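Local coordinates for uncharacterized protein (Bacteroides caccae, PDB 3NO2), which is of unknown function but folds as a six-bladed beta-propeller, part of which resembles the Mal s 1 allergenic protein family, at residues Q5-G10 against I20-K25; E38-A43 against M267-C272; M79-I84 against A125-I130; E208-F213 against K242-V247. All blocks are in the same frame, centred on the assembly; numbering follows the deposited sequence.

Contact 1. Residues Q5-G10 against I20-K25; sequences QHLLVG and INKDTK
Leu7 and Ile20 face each other as an antiparallel hydrogen-bonded pair: Leu7 N donates to Ile20 O over 2.8 Å, and Ile20 N donates back to Leu7 O. Farther along the ladder, Lys22 N binds Gln5 O at 2.8 Å, although residues 22-24 have already turned to helical backbone angles. Asn21 marks that change: its OD1 accepts from Thr24 N, an Asx motif in which the donor stands above the amide plane. Between these bonds His6 and Asn21 form a non-hydrogen-bonded pair, and His6 CA makes a CA-H...O contact of 3.2 Å with Ile20 O.

The His6 ring provides a CH-pi contact. Asn21 CA lies over one ring face, 4.2 Å from the centroid and 28° off the normal. In the ring plane, at its edge, a water lies 2.7 Å from His6 NE2 and also takes a bond from Asn21 ND2.

Among the apolar contacts, Val9 CG2 meets Ile20 CD1 at 3.8 Å, the two side chains crossing nearly perpendicularly, and Leu7 CD1 rests on Lys22 CB. The fully extended Lys22 runs beside Gln5, their CD atoms 4.0 Å apart. One water bridges Gln5 NE2 and Lys22 NZ, but the main partner of this ammonium is Glu248, in a salt bridge.

The pairing is the hairpin of strands 6-10 and 16-21. Strand 270-274 continues the sheet beyond 6-10, completing one propeller blade from both chain termini. Leu7 and Ile20 face strand 255-259, touching Trp257 and Leu259 respectively; His6 and Asn21 both meet Val28 of strand 26-32.

Contact 2. Residues E38-A43 against M267-C272; sequences ECNSVA and MISTIC
Thr270 OG1 is held from two directions of the fold: it accepts from Val42 N at 2.9 Å, with a nearly straight N-H...O angle of 163°, and is also hydrogen-bonded to Gln217 OE1. Its position anti to the backbone N (chi1 177°) puts the hydroxyl next to segment 38-43, while CG2 packs 3.9 Å from Val42 CG1. Val42 CG2 touches the same threonine, 3.6 Å from Thr270 OG1.

A second side-chain bond lies beside the first. Ser269 OG donates to Asn40 OD1 over 2.9 Å, and Asn40 ND2 turns to Glu38 OE2, which it meets from above the carboxylate plane, and to Gln80 OE1. Cys272 CB closes the other end of the contact, 3.8 Å from Ala43 CA.

Strands 41-43 and 270-272 run parallel, their axes 5.7 Å apart and 5° from alignment. They are edge strands of adjacent propeller blades, and Ser269 and Thr270 form a classic beta bulge opposite Gly10. No backbone-to-backbone hydrogen bond joins the two segments: their direct bonds run from a backbone N-H to a threonine hydroxyl and from a serine hydroxyl to an asparagine amide oxygen. A bound citrate, probably from crystallisation, hydrogen-bonds Glu38 OE2, consistent with a polar pocket here.

Contact 3. Residues M79-I84 against A125-I130; sequences MQTARI and AQFRQI
Gln80 and Arg128 lie side by side and point the same way, amide and guanidinium planes only 20° apart. Both chains bend at chi2, which places Gln80 CD and Arg128 CD, 3.7 Å apart. Gln80 NE2 sits over one guanidinium face, displaced toward its rim. No hydrogen bond joins the pair. Gln80 OE1 is bound by Asn40 ND2, while Arg128 NH2 reaches His124 O and a bound citrate that probably came from the crystallisation liquor. Arg128 NH1 also folds back onto Phe127 O at 2.9 Å, approaching from above the carbonyl plane.

Thr81 reaches the loop 125-130 through its hydroxyl. Its OG1 donates to Arg128 O at 2.7 Å and accepts from Ile130 N at 2.9 Å with an almost linear angle of 175°, so one hydroxyl spans two peptide groups. These bonds join neighbouring propeller blades: strand 78-84 is the first strand of one, and the loop 125-130 leads into strand 131-132, the first of the next. Gln80 and Thr81 form a classic beta bulge opposite Ala93.

Arg83 approaches Ile130 O side-on, with the oxygen near the guanidinium plane. The NE bond, 2.8 Å to Ile130 O, lies in the carbonyl plane on a lone pair; NH2, 3.1 Å from the same oxygen, stands above that plane. A bend at chi3 (65°) puts NE there. Within the loop, Ile130 CD1 rests over the centre of the Phe127 ring, 3.4 Å above its plane. Gln129 OE1 is bound by Ser169 OG, and its NE2 by Asn40 O and Gln217 OE1.

Contact 4. Residues E208-F213 against K242-V247; sequences EGVQLF and KHPQLV
Phe213 turns the edge of its ring onto the face of His243, a T-shaped pair with centroids 4.8 Å apart and planes 64° from each other. The touching atoms bear this out: Phe213 CZ lies over the centre of the imidazole, 3.6 Å above its plane, and Phe213 CE2 comes within 3.4 Å of His243 CG. The two side chains cross at about a right angle.

Apolar contacts carry the other end. Val210 CG2 touches Pro244 CG at 3.7 Å and Val247 CG1 at 4.1 Å, so one methyl branch meets both residues. With chi1 at 57°, it is CG2, anti to the backbone N, that is turned to Pro244 and Val247.

Polar contacts are indirect. A water lies in the imidazole plane at the ring edge, 2.9 Å from His243 ND1, and accepts a bond from Gln211 N. The extended Gln211 side chain brings OE1 to 3.6 Å from His243 CE1, its amide plane turned 75° from the ring.

Segment 208-213 precedes strand 214-220 and segment 242-247 enters strand 246-249, both of one propeller blade. Strand 226-231 runs between them in the sheet, and its Asn230 joins both: ND2 bonds to Gln211 O and Pro244 O, OD1 to Phe213 N.

With no direct hydrogen bond across the two segments, their association rests on an aromatic edge, a methyl group against a proline and a valine, and a bridging water, while the side-chain amide of Asn230 satisfies backbone polar atoms on both sides.

In the fold
From the N terminus, contact 1 closes first, a short hairpin loop within the blade that strand 270-274 completes. Contact 2 opens at residue 38 and closes only with 267-272, so it encloses most of the chain and brings the ends of that long loop together across a blade boundary. Contacts 3 and 4 are both nested inside it, in series: contact 3 joins two successive blades, contact 4 lies within the last blade before the C-terminal strand. Contacts 2 and 3 touch through Ser41 OG and Gln80 O, contacts 1 and 2 through probable backbone bonds of strand 6-10 with residues 269 and 272, and contacts 2 and 4 through Ile271 and Leu246.

Contact 1. Residues Q5-G10 against I20-K25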
loop_
_atom_site.group_PDB
_atom_site.type_symbol
_atom_site.label_atom_id
_atom_site.label_comp_id
_atom_site.label_asym_id
_atom_site.label_seq_id
_atom_site.Cartn_x
_atom_site.Cartn_y
_atom_site.Cartn_z
ATOM N N GLN A 5 9.382 -8.993 -16.019
ATOM C CA GLN A 5 9.064 -8.375 -14.757
ATOM C C GLN A 5 8.142 -9.315 -13.967
ATOM O O GLN A 5 7.225 -9.924 -14.523
ATOM C CB GLN A 5 8.394 -7.024 -15.028
ATOM C CG GLN A 5 9.327 -5.981 -15.736
ATOM C CD GLN A 5 8.548 -4.888 -16.490
ATOM O OE1 GLN A 5 8.170 -3.859 -15.913
ATOM N NE2 GLN A 5 8.297 -5.116 -17.780
ATOM N N HIS A 6 8.391 -9.420 -12.669
ATOM C CA HIS A 6 7.502 -10.103 -11.756
ATOM C C HIS A 6 6.964 -9.103 -10.735
ATOM O O HIS A 6 7.623 -8.124 -10.386
ATOM C CB HIS A 6 8.225 -11.250 -11.049
ATOM C CG HIS A 6 8.491 -12.411 -11.953
ATOM N ND1 HIS A 6 9.430 -12.353 -12.963
ATOM C CD2 HIS A 6 7.867 -13.597 -12.081
ATOM C CE1 HIS A 6 9.405 -13.500 -13.629
ATOM N NE2 HIS A 6 8.471 -14.275 -13.118
ATOM N N LEU A 7 5.741 -9.380 -10.286
ATOM C CA LEU A 7 4.988 -8.484 -9.402
ATOM C C LEU A 7 4.467 -9.258 -8.219
ATOM O O LEU A 7 3.736 -10.226 -8.367
ATOM C CB LEU A 7 3.824 -7.844 -10.142
ATOM C CG LEU A 7 4.216 -7.022 -11.351
ATOM C CD1 LEU A 7 2.954 -6.716 -12.216
ATOM C CD2 LEU A 7 4.964 -5.750 -11.001
ATOM N N LEU A 8 4.877 -8.842 -7.048
ATOM C CA LEU A 8 4.371 -9.362 -5.766
ATOM C C LEU A 8 3.072 -8.599 -5.458
ATOM O O LEU A 8 3.075 -7.378 -5.497
ATOM C CB LEU A 8 5.404 -9.160 -4.663
ATOM C CG LEU A 8 5.049 -9.554 -3.241
ATOM C CD1 LEU A 8 4.842 -11.066 -3.107
ATOM C CD2 LEU A 8 6.097 -9.022 -2.257
ATOM N N VAL A 9 2.013 -9.305 -5.160
ATOM C CA VAL A 9 0.679 -8.683 -4.930
ATOM C C VAL A 9 -0.012 -9.330 -3.732
ATOM O O VAL A 9 0.230 -10.500 -3.376
ATOM C CB VAL A 9 -0.251 -8.783 -6.164
ATOM C CG1 VAL A 9 0.311 -7.916 -7.311
ATOM C CG2 VAL A 9 -0.482 -10.230 -6.646
ATOM N N GLY A 10 -0.948 -8.579 -3.167
ATOM C CA GLY A 10 -1.813 -9.063 -2.141
ATOM C C GLY A 10 -3.015 -8.153 -2.042
ATOM O O GLY A 10 -3.086 -7.116 -2.737
ATOM N N ILE A 20 3.261 -12.683 -9.703
ATOM C CA ILE A 20 2.725 -12.772 -11.060
ATOM C C ILE A 20 3.855 -12.406 -12.032
ATOM O O ILE A 20 4.570 -11.419 -11.859
ATOM C CB ILE A 20 1.543 -11.821 -11.206
ATOM C CG1 ILE A 20 0.391 -12.330 -10.308
ATOM C CG2 ILE A 20 1.063 -11.713 -12.672
ATOM C CD1 ILE A 20 -0.830 -11.400 -10.193
ATOM N N ASN A 21 3.992 -13.223 -13.075
ATOM C CA ASN A 21 4.821 -12.861 -14.229
ATOM C C ASN A 21 4.038 -11.844 -15.048
ATOM O O ASN A 21 2.935 -12.135 -15.518
ATOM C CB ASN A 21 5.097 -14.137 -15.050
ATOM C CG ASN A 21 5.862 -13.880 -16.342
ATOM O OD1 ASN A 21 5.635 -12.910 -17.043
ATOM N ND2 ASN A 21 6.805 -14.805 -16.665
ATOM N N LYS A 22 4.520 -10.616 -15.083
ATOM C CA LYS A 22 3.770 -9.522 -15.705
ATOM C C LYS A 22 3.420 -9.820 -17.182
ATOM O O LYS A 22 2.317 -9.531 -17.639
ATOM C CB LYS A 22 4.540 -8.227 -15.606
ATOM C CG LYS A 22 3.802 -7.026 -16.183
ATOM C CD LYS A 22 4.618 -5.737 -16.170
ATOM C CE LYS A 22 3.817 -4.585 -16.703
ATOM N NZ LYS A 22 4.593 -3.316 -16.693
ATOM N N ASP A 23 4.367 -10.374 -17.898
ATOM C CA ASP A 23 4.224 -10.600 -19.325
ATOM C C ASP A 23 3.202 -11.668 -19.634
ATOM O O ASP A 23 2.350 -11.469 -20.506
ATOM C CB ASP A 23 5.560 -11.030 -19.928
ATOM C CG ASP A 23 6.577 -9.889 -20.008
ATOM O OD1 ASP A 23 6.229 -8.702 -19.793
ATOM O OD2 ASP A 23 7.734 -10.197 -20.341
ATOM N N THR A 24 3.261 -12.790 -18.933
ATOM C CA THR A 24 2.313 -13.869 -19.133
ATOM C C THR A 24 0.994 -13.710 -18.371
ATOM O O THR A 24 -0.006 -14.363 -18.690
ATOM C CB THR A 24 2.919 -15.219 -18.792
ATOM O OG1 THR A 24 3.121 -15.244 -17.367
ATOM C CG2 THR A 24 4.257 -15.487 -19.527
ATOM N N LYS A 25 1.011 -12.834 -17.362
ATOM C CA LYS A 25 -0.125 -12.645 -16.451
ATOM C C LYS A 25 -0.425 -13.904 -15.633
ATOM O O LYS A 25 -1.547 -14.058 -15.162
ATOM C CB LYS A 25 -1.355 -12.093 -17.130
ATOM C CG LYS A 25 -1.146 -10.831 -17.943
ATOM C CD LYS A 25 -2.452 -10.262 -18.476
ATOM C CE LYS A 25 -2.346 -9.084 -19.397
ATOM N NZ LYS A 25 -3.691 -8.625 -19.812
HETATM O O HOH W 1 8.474 -7.618 -18.389
HETATM O O HOH W 2 6.388 -3.853 -18.952
HETATM O O HOH W 3 8.052 -16.650 -14.371
#

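Contact 2. Residues E38-A43 against M267-C272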
loop_
_atom_site.group_PDB
_atom_site.type_symbol
_atom_site.label_atom_id
_atom_site.label_comp_id
_atom_site.label_asym_id
_atom_site.label_seq_id
_atom_site.Cartn_x
_atom_site.Cartn_y
_atom_site.Cartn_z
ATOM N N GLU A 38 -5.574 -10.152 7.173
ATOM C CA GLU A 38 -5.936 -9.205 6.146
ATOM C C GLU A 38 -4.652 -8.567 5.682
ATOM O O GLU A 38 -3.977 -7.923 6.508
ATOM C CB GLU A 38 -6.885 -8.114 6.658
ATOM C CG GLU A 38 -7.335 -7.140 5.587
ATOM C CD GLU A 38 -7.997 -5.882 6.053
ATOM O OE1 GLU A 38 -7.869 -5.474 7.235
ATOM O OE2 GLU A 38 -8.618 -5.214 5.171
ATOM N N CYS A 39 -4.300 -8.717 4.404
ATOM C CA CYS A 39 -3.072 -8.174 3.837
ATOM C C CYS A 39 -3.342 -6.992 2.937
ATOM O O CYS A 39 -3.939 -7.125 1.867
ATOM C CB CYS A 39 -2.302 -9.231 3.060
ATOM S SG CYS A 39 -0.829 -8.580 2.260
ATOM N N ASN A 40 -2.927 -5.810 3.417
ATOM C CA ASN A 40 -2.943 -4.557 2.636
ATOM C C ASN A 40 -1.581 -4.009 2.286
ATOM O O ASN A 40 -1.531 -2.942 1.688
ATOM C CB ASN A 40 -3.775 -3.490 3.358
ATOM C CG ASN A 40 -5.270 -3.784 3.293
ATOM O OD1 ASN A 40 -5.855 -3.822 2.171
ATOM N ND2 ASN A 40 -5.918 -3.959 4.448
ATOM N N SER A 41 -0.511 -4.719 2.647
ATOM C CA SER A 41 0.849 -4.333 2.326
ATOM C C SER A 41 1.726 -5.564 2.057
ATOM O O SER A 41 1.864 -6.443 2.911
ATOM C CB SER A 41 1.503 -3.588 3.490
ATOM O OG SER A 41 0.846 -2.318 3.683
ATOM N N VAL A 42 2.333 -5.574 0.860
ATOM C CA VAL A 42 3.417 -6.474 0.489
ATOM C C VAL A 42 4.602 -5.660 -0.001
ATOM O O VAL A 42 4.425 -4.569 -0.556
ATOM C CB VAL A 42 3.013 -7.509 -0.597
ATOM C CG1 VAL A 42 1.828 -8.359 -0.166
ATOM C CG2 VAL A 42 2.690 -6.875 -1.959
ATOM N N ALA A 43 5.808 -6.180 0.164
ATOM C CA ALA A 43 7.019 -5.500 -0.289
ATOM C C ALA A 43 8.110 -6.548 -0.488
ATOM O O ALA A 43 8.083 -7.616 0.111
ATOM C CB ALA A 43 7.457 -4.425 0.738
HETATM N N MSE A 267 -8.688 -10.014 -5.103
HETATM C CA MSE A 267 -8.722 -8.577 -4.992
HETATM C C MSE A 267 -7.365 -8.067 -4.523
HETATM O O MSE A 267 -6.790 -8.571 -3.562
HETATM C CB MSE A 267 -9.810 -8.157 -4.049
HETATM C CG MSE A 267 -11.194 -8.621 -4.483
HETATM SE SE MSE A 267 -12.645 -7.768 -3.565
HETATM C CE MSE A 267 -12.355 -8.640 -1.955
ATOM N N ILE A 268 -6.786 -7.144 -5.268
ATOM C CA ILE A 268 -5.451 -6.611 -5.041
ATOM C C ILE A 268 -5.548 -5.200 -4.484
ATOM O O ILE A 268 -6.184 -4.306 -5.055
ATOM C CB ILE A 268 -4.662 -6.619 -6.353
ATOM C CG1 ILE A 268 -4.418 -8.055 -6.823
ATOM C CG2 ILE A 268 -3.314 -5.873 -6.171
ATOM C CD1 ILE A 268 -3.845 -8.161 -8.259
ATOM N N SER A 269 -4.876 -4.963 -3.344
ATOM C CA SER A 269 -4.743 -3.623 -2.779
ATOM C C SER A 269 -3.295 -3.186 -2.641
ATOM O O SER A 269 -3.048 -2.025 -2.331
ATOM C CB SER A 269 -5.460 -3.455 -1.446
ATOM O OG SER A 269 -4.933 -4.346 -0.480
ATOM N N THR A 270 -2.332 -4.082 -2.905
ATOM C CA THR A 270 -0.916 -3.795 -2.708
ATOM C C THR A 270 -0.089 -4.526 -3.756
ATOM O O THR A 270 -0.413 -5.649 -4.158
ATOM C CB THR A 270 -0.489 -4.124 -1.253
ATOM O OG1 THR A 270 0.918 -3.910 -1.052
ATOM C CG2 THR A 270 -0.826 -5.552 -0.834
ATOM N N ILE A 271 1.019 -3.896 -4.136
ATOM C CA ILE A 271 1.914 -4.407 -5.184
ATOM C C ILE A 271 3.332 -3.981 -4.922
ATOM O O ILE A 271 3.555 -2.873 -4.451
ATOM C CB ILE A 271 1.458 -3.901 -6.569
ATOM C CG1 ILE A 271 2.291 -4.462 -7.696
ATOM C CG2 ILE A 271 1.453 -2.366 -6.643
ATOM C CD1 ILE A 271 1.617 -4.336 -9.071
ATOM N N CYS A 272 4.299 -4.815 -5.318
ATOM C CA CYS A 272 5.706 -4.430 -5.354
ATOM C C CYS A 272 6.386 -5.202 -6.488
ATOM O O CYS A 272 6.253 -6.415 -6.519
ATOM C CB CYS A 272 6.413 -4.830 -4.004
ATOM S SG CYS A 272 7.995 -3.967 -3.832
HETATM O O HOH W 4 4.965 -2.342 -2.152
#

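Contact 3. Residues M79-I84 against A125-I130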
loop_
_atom_site.group_PDB
_atom_site.type_symbol
_atom_site.label_atom_id
_atom_site.label_comp_id
_atom_site.label_asym_id
_atom_site.label_seq_id
_atom_site.Cartn_x
_atom_site.Cartn_y
_atom_site.Cartn_z
HETATM N N MSE A 79 -1.902 -4.492 12.251
HETATM C CA MSE A 79 -0.689 -4.231 11.498
HETATM C C MSE A 79 -1.084 -4.128 10.029
HETATM O O MSE A 79 -1.440 -5.131 9.397
HETATM C CB MSE A 79 0.284 -5.400 11.687
HETATM C CG MSE A 79 1.637 -5.097 11.141
HETATM SE SE MSE A 79 2.800 -4.047 12.308
HETATM C CE MSE A 79 3.435 -5.457 13.417
ATOM N N GLN A 80 -0.971 -2.925 9.474
ATOM C CA GLN A 80 -1.440 -2.647 8.128
ATOM C C GLN A 80 -0.380 -2.068 7.201
ATOM O O GLN A 80 -0.610 -2.088 5.996
ATOM C CB GLN A 80 -2.645 -1.715 8.133
ATOM C CG GLN A 80 -3.888 -2.285 8.805
ATOM C CD GLN A 80 -4.688 -3.246 7.975
ATOM O OE1 GLN A 80 -4.302 -3.637 6.892
ATOM N NE2 GLN A 80 -5.816 -3.677 8.520
ATOM N N THR A 81 0.745 -1.559 7.721
ATOM C CA THR A 81 1.864 -1.085 6.943
ATOM C C THR A 81 2.977 -2.102 6.953
ATOM O O THR A 81 3.304 -2.658 7.994
ATOM C CB THR A 81 2.421 0.221 7.560
ATOM O OG1 THR A 81 1.455 1.282 7.508
ATOM C CG2 THR A 81 3.698 0.709 6.885
ATOM N N ALA A 82 3.602 -2.292 5.799
ATOM C CA ALA A 82 4.816 -3.109 5.676
ATOM C C ALA A 82 5.503 -2.726 4.356
ATOM O O ALA A 82 5.020 -3.103 3.293
ATOM C CB ALA A 82 4.481 -4.573 5.727
ATOM N N ARG A 83 6.609 -1.997 4.412
ATOM C CA ARG A 83 7.348 -1.573 3.219
ATOM C C ARG A 83 8.839 -1.696 3.487
ATOM O O ARG A 83 9.290 -1.788 4.624
ATOM C CB ARG A 83 6.982 -0.151 2.795
ATOM C CG ARG A 83 7.415 0.891 3.813
ATOM C CD ARG A 83 7.243 2.295 3.317
ATOM N NE ARG A 83 5.857 2.649 3.096
ATOM C CZ ARG A 83 5.281 2.829 1.916
ATOM N NH1 ARG A 83 5.971 2.698 0.797
ATOM N NH2 ARG A 83 4.026 3.200 1.869
ATOM N N ILE A 84 9.616 -1.694 2.408
ATOM C CA ILE A 84 11.067 -1.576 2.470
ATOM C C ILE A 84 11.442 -0.152 2.114
ATOM O O ILE A 84 11.055 0.364 1.039
ATOM C CB ILE A 84 11.731 -2.591 1.549
ATOM C CG1 ILE A 84 11.354 -4.021 1.942
ATOM C CG2 ILE A 84 13.266 -2.354 1.520
ATOM C CD1 ILE A 84 11.852 -4.510 3.312
ATOM N N ALA A 125 -10.314 2.002 11.274
ATOM C CA ALA A 125 -10.631 3.276 10.664
ATOM C C ALA A 125 -9.476 4.248 10.658
ATOM O O ALA A 125 -9.664 5.423 10.316
ATOM C CB ALA A 125 -11.874 3.904 11.375
ATOM N N GLN A 126 -8.290 3.803 11.059
ATOM C CA GLN A 126 -7.077 4.624 11.068
ATOM C C GLN A 126 -6.389 4.561 9.706
ATOM O O GLN A 126 -6.873 5.145 8.737
ATOM C CB GLN A 126 -6.160 4.264 12.238
ATOM C CG GLN A 126 -6.830 4.558 13.597
ATOM C CD GLN A 126 -6.015 4.101 14.786
ATOM O OE1 GLN A 126 -4.862 3.688 14.652
ATOM N NE2 GLN A 126 -6.622 4.146 15.982
ATOM N N PHE A 127 -5.274 3.840 9.582
ATOM C CA PHE A 127 -4.476 3.879 8.367
ATOM C C PHE A 127 -4.291 2.506 7.762
ATOM O O PHE A 127 -4.570 1.448 8.358
ATOM C CB PHE A 127 -3.118 4.518 8.628
ATOM C CG PHE A 127 -2.333 3.869 9.736
ATOM C CD1 PHE A 127 -1.589 2.713 9.527
ATOM C CD2 PHE A 127 -2.385 4.399 11.026
ATOM C CE1 PHE A 127 -0.845 2.153 10.591
ATOM C CE2 PHE A 127 -1.641 3.840 12.043
ATOM C CZ PHE A 127 -0.898 2.739 11.801
ATOM N N ARG A 128 -3.772 2.518 6.522
ATOM C CA ARG A 128 -3.282 1.322 5.862
ATOM C C ARG A 128 -1.775 1.480 5.663
ATOM O O ARG A 128 -1.003 0.948 6.498
ATOM C CB ARG A 128 -4.066 1.017 4.593
ATOM C CG ARG A 128 -5.524 0.713 4.886
ATOM C CD ARG A 128 -5.723 -0.600 5.642
ATOM N NE ARG A 128 -7.139 -0.843 5.949
ATOM C CZ ARG A 128 -7.802 -0.376 6.981
ATOM N NH1 ARG A 128 -7.209 0.335 7.908
ATOM N NH2 ARG A 128 -9.120 -0.569 7.039
ATOM N N GLN A 129 -1.299 2.212 4.650
ATOM C CA GLN A 129 0.125 2.269 4.325
ATOM C C GLN A 129 0.743 3.624 4.697
ATOM O O GLN A 129 0.603 4.607 3.973
ATOM C CB GLN A 129 0.338 2.039 2.825
ATOM C CG GLN A 129 -0.273 0.759 2.296
ATOM C CD GLN A 129 0.318 0.352 0.940
ATOM O OE1 GLN A 129 0.910 1.166 0.220
ATOM N NE2 GLN A 129 0.142 -0.911 0.555
ATOM N N ILE A 130 1.441 3.654 5.811
ATOM C CA ILE A 130 2.275 4.764 6.221
ATOM C C ILE A 130 3.547 4.767 5.365
ATOM O O ILE A 130 3.980 3.730 4.878
ATOM C CB ILE A 130 2.579 4.650 7.718
ATOM C CG1 ILE A 130 1.302 4.870 8.531
ATOM C CG2 ILE A 130 3.688 5.626 8.155
ATOM C CD1 ILE A 130 1.462 4.731 10.078
#

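Contact 4. Residues E208-F213 against K242-V247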
loop_
_atom_site.group_PDB
_atom_site.type_symbol
_atom_site.label_atom_id
_atom_site.label_comp_id
_atom_site.label_asym_id
_atom_site.label_seq_id
_atom_site.Cartn_x
_atom_site.Cartn_y
_atom_site.Cartn_z
ATOM N N GLU A 208 -7.841 6.927 -19.374
ATOM C CA GLU A 208 -8.540 6.221 -20.418
ATOM C C GLU A 208 -8.372 4.727 -20.195
ATOM O O GLU A 208 -7.273 4.197 -20.351
ATOM C CB GLU A 208 -7.980 6.605 -21.788
ATOM C CG GLU A 208 -8.675 5.864 -22.899
ATOM C CD GLU A 208 -8.148 6.194 -24.290
ATOM O OE1 GLU A 208 -8.018 7.404 -24.570
ATOM O OE2 GLU A 208 -7.924 5.250 -25.109
ATOM N N GLY A 209 -9.453 4.065 -19.793
ATOM C CA GLY A 209 -9.533 2.627 -19.803
ATOM C C GLY A 209 -9.891 1.903 -18.532
ATOM O O GLY A 209 -9.812 0.674 -18.449
ATOM N N VAL A 210 -10.286 2.640 -17.479
ATOM C CA VAL A 210 -10.632 1.974 -16.226
ATOM C C VAL A 210 -11.617 2.820 -15.392
ATOM O O VAL A 210 -11.421 4.027 -15.231
ATOM C CB VAL A 210 -9.386 1.609 -15.385
ATOM C CG1 VAL A 210 -8.540 2.823 -15.082
ATOM C CG2 VAL A 210 -9.740 0.892 -14.067
ATOM N N GLN A 211 -12.651 2.181 -14.888
ATOM C CA GLN A 211 -13.484 2.762 -13.823
ATOM C C GLN A 211 -12.717 2.476 -12.518
ATOM O O GLN A 211 -12.417 1.310 -12.206
ATOM C CB GLN A 211 -14.864 2.105 -13.762
ATOM C CG GLN A 211 -15.688 2.650 -12.586
ATOM C CD GLN A 211 -17.080 2.030 -12.435
ATOM O OE1 GLN A 211 -17.602 1.373 -13.377
ATOM N NE2 GLN A 211 -17.716 2.247 -11.267
ATOM N N LEU A 212 -12.440 3.516 -11.749
ATOM C CA LEU A 212 -11.766 3.394 -10.447
ATOM C C LEU A 212 -12.773 3.112 -9.359
ATOM O O LEU A 212 -13.775 3.826 -9.224
ATOM C CB LEU A 212 -10.978 4.638 -10.119
ATOM C CG LEU A 212 -9.821 4.973 -11.096
ATOM C CD1 LEU A 212 -9.178 6.334 -10.779
ATOM C CD2 LEU A 212 -8.755 3.845 -11.132
ATOM N N PHE A 213 -12.514 2.025 -8.632
ATOM C CA PHE A 213 -13.316 1.618 -7.470
ATOM C C PHE A 213 -12.620 2.154 -6.211
ATOM O O PHE A 213 -12.566 3.369 -6.047
ATOM C CB PHE A 213 -13.505 0.107 -7.523
ATOM C CG PHE A 213 -14.408 -0.315 -8.653
ATOM C CD1 PHE A 213 -15.779 -0.369 -8.448
ATOM C CD2 PHE A 213 -13.954 -0.519 -9.914
ATOM C CE1 PHE A 213 -16.655 -0.707 -9.512
ATOM C CE2 PHE A 213 -14.824 -0.854 -10.945
ATOM C CZ PHE A 213 -16.136 -0.944 -10.743
ATOM N N LYS A 242 -16.302 -6.619 -16.003
ATOM C CA LYS A 242 -14.869 -7.000 -16.165
ATOM C C LYS A 242 -14.028 -5.732 -16.005
ATOM O O LYS A 242 -13.532 -5.111 -16.960
ATOM C CB LYS A 242 -14.618 -7.700 -17.501
ATOM C CG LYS A 242 -15.388 -9.019 -17.610
ATOM C CD LYS A 242 -15.372 -9.546 -19.032
ATOM C CE LYS A 242 -16.381 -10.690 -19.211
ATOM N NZ LYS A 242 -15.993 -11.839 -18.373
ATOM N N HIS A 243 -13.888 -5.365 -14.727
ATOM C CA HIS A 243 -13.094 -4.229 -14.313
ATOM C C HIS A 243 -11.757 -4.724 -13.793
ATOM O O HIS A 243 -11.718 -5.645 -12.990
ATOM C CB HIS A 243 -13.807 -3.482 -13.203
ATOM C CG HIS A 243 -15.158 -3.004 -13.613
ATOM N ND1 HIS A 243 -15.315 -1.961 -14.486
ATOM C CD2 HIS A 243 -16.396 -3.471 -13.329
ATOM C CE1 HIS A 243 -16.613 -1.773 -14.700
ATOM N NE2 HIS A 243 -17.283 -2.670 -14.007
ATOM N N PRO A 244 -10.662 -4.191 -14.317
ATOM C CA PRO A 244 -9.363 -4.738 -13.941
ATOM C C PRO A 244 -9.026 -4.582 -12.464
ATOM O O PRO A 244 -9.309 -3.553 -11.832
ATOM C CB PRO A 244 -8.376 -3.935 -14.784
ATOM C CG PRO A 244 -9.094 -2.651 -15.107
ATOM C CD PRO A 244 -10.539 -3.057 -15.260
ATOM N N GLN A 245 -8.417 -5.629 -11.923
ATOM C CA GLN A 245 -7.892 -5.592 -10.586
ATOM C C GLN A 245 -6.694 -4.674 -10.442
ATOM O O GLN A 245 -6.440 -4.093 -9.362
ATOM C CB GLN A 245 -7.499 -6.975 -10.095
ATOM C CG GLN A 245 -8.614 -7.979 -9.875
ATOM C CD GLN A 245 -9.325 -8.411 -11.134
ATOM O OE1 GLN A 245 -8.656 -8.684 -12.143
ATOM N NE2 GLN A 245 -10.666 -8.461 -11.112
ATOM N N LEU A 246 -5.931 -4.520 -11.501
ATOM C CA LEU A 246 -4.652 -3.848 -11.488
ATOM C C LEU A 246 -4.456 -3.265 -12.889
ATOM O O LEU A 246 -4.690 -3.942 -13.880
ATOM C CB LEU A 246 -3.531 -4.834 -11.142
ATOM C CG LEU A 246 -2.127 -4.302 -11.255
ATOM C CD1 LEU A 246 -1.883 -3.218 -10.202
ATOM C CD2 LEU A 246 -1.068 -5.443 -11.132
ATOM N N VAL A 247 -4.084 -1.977 -12.965
ATOM C CA VAL A 247 -3.717 -1.346 -14.232
ATOM C C VAL A 247 -2.361 -0.713 -14.134
ATOM O O VAL A 247 -1.916 -0.279 -13.054
ATOM C CB VAL A 247 -4.753 -0.286 -14.701
ATOM C CG1 VAL A 247 -6.127 -0.927 -14.938
ATOM C CG2 VAL A 247 -4.861 0.893 -13.737
HETATM O O HOH W 5 -13.309 -0.665 -16.080
#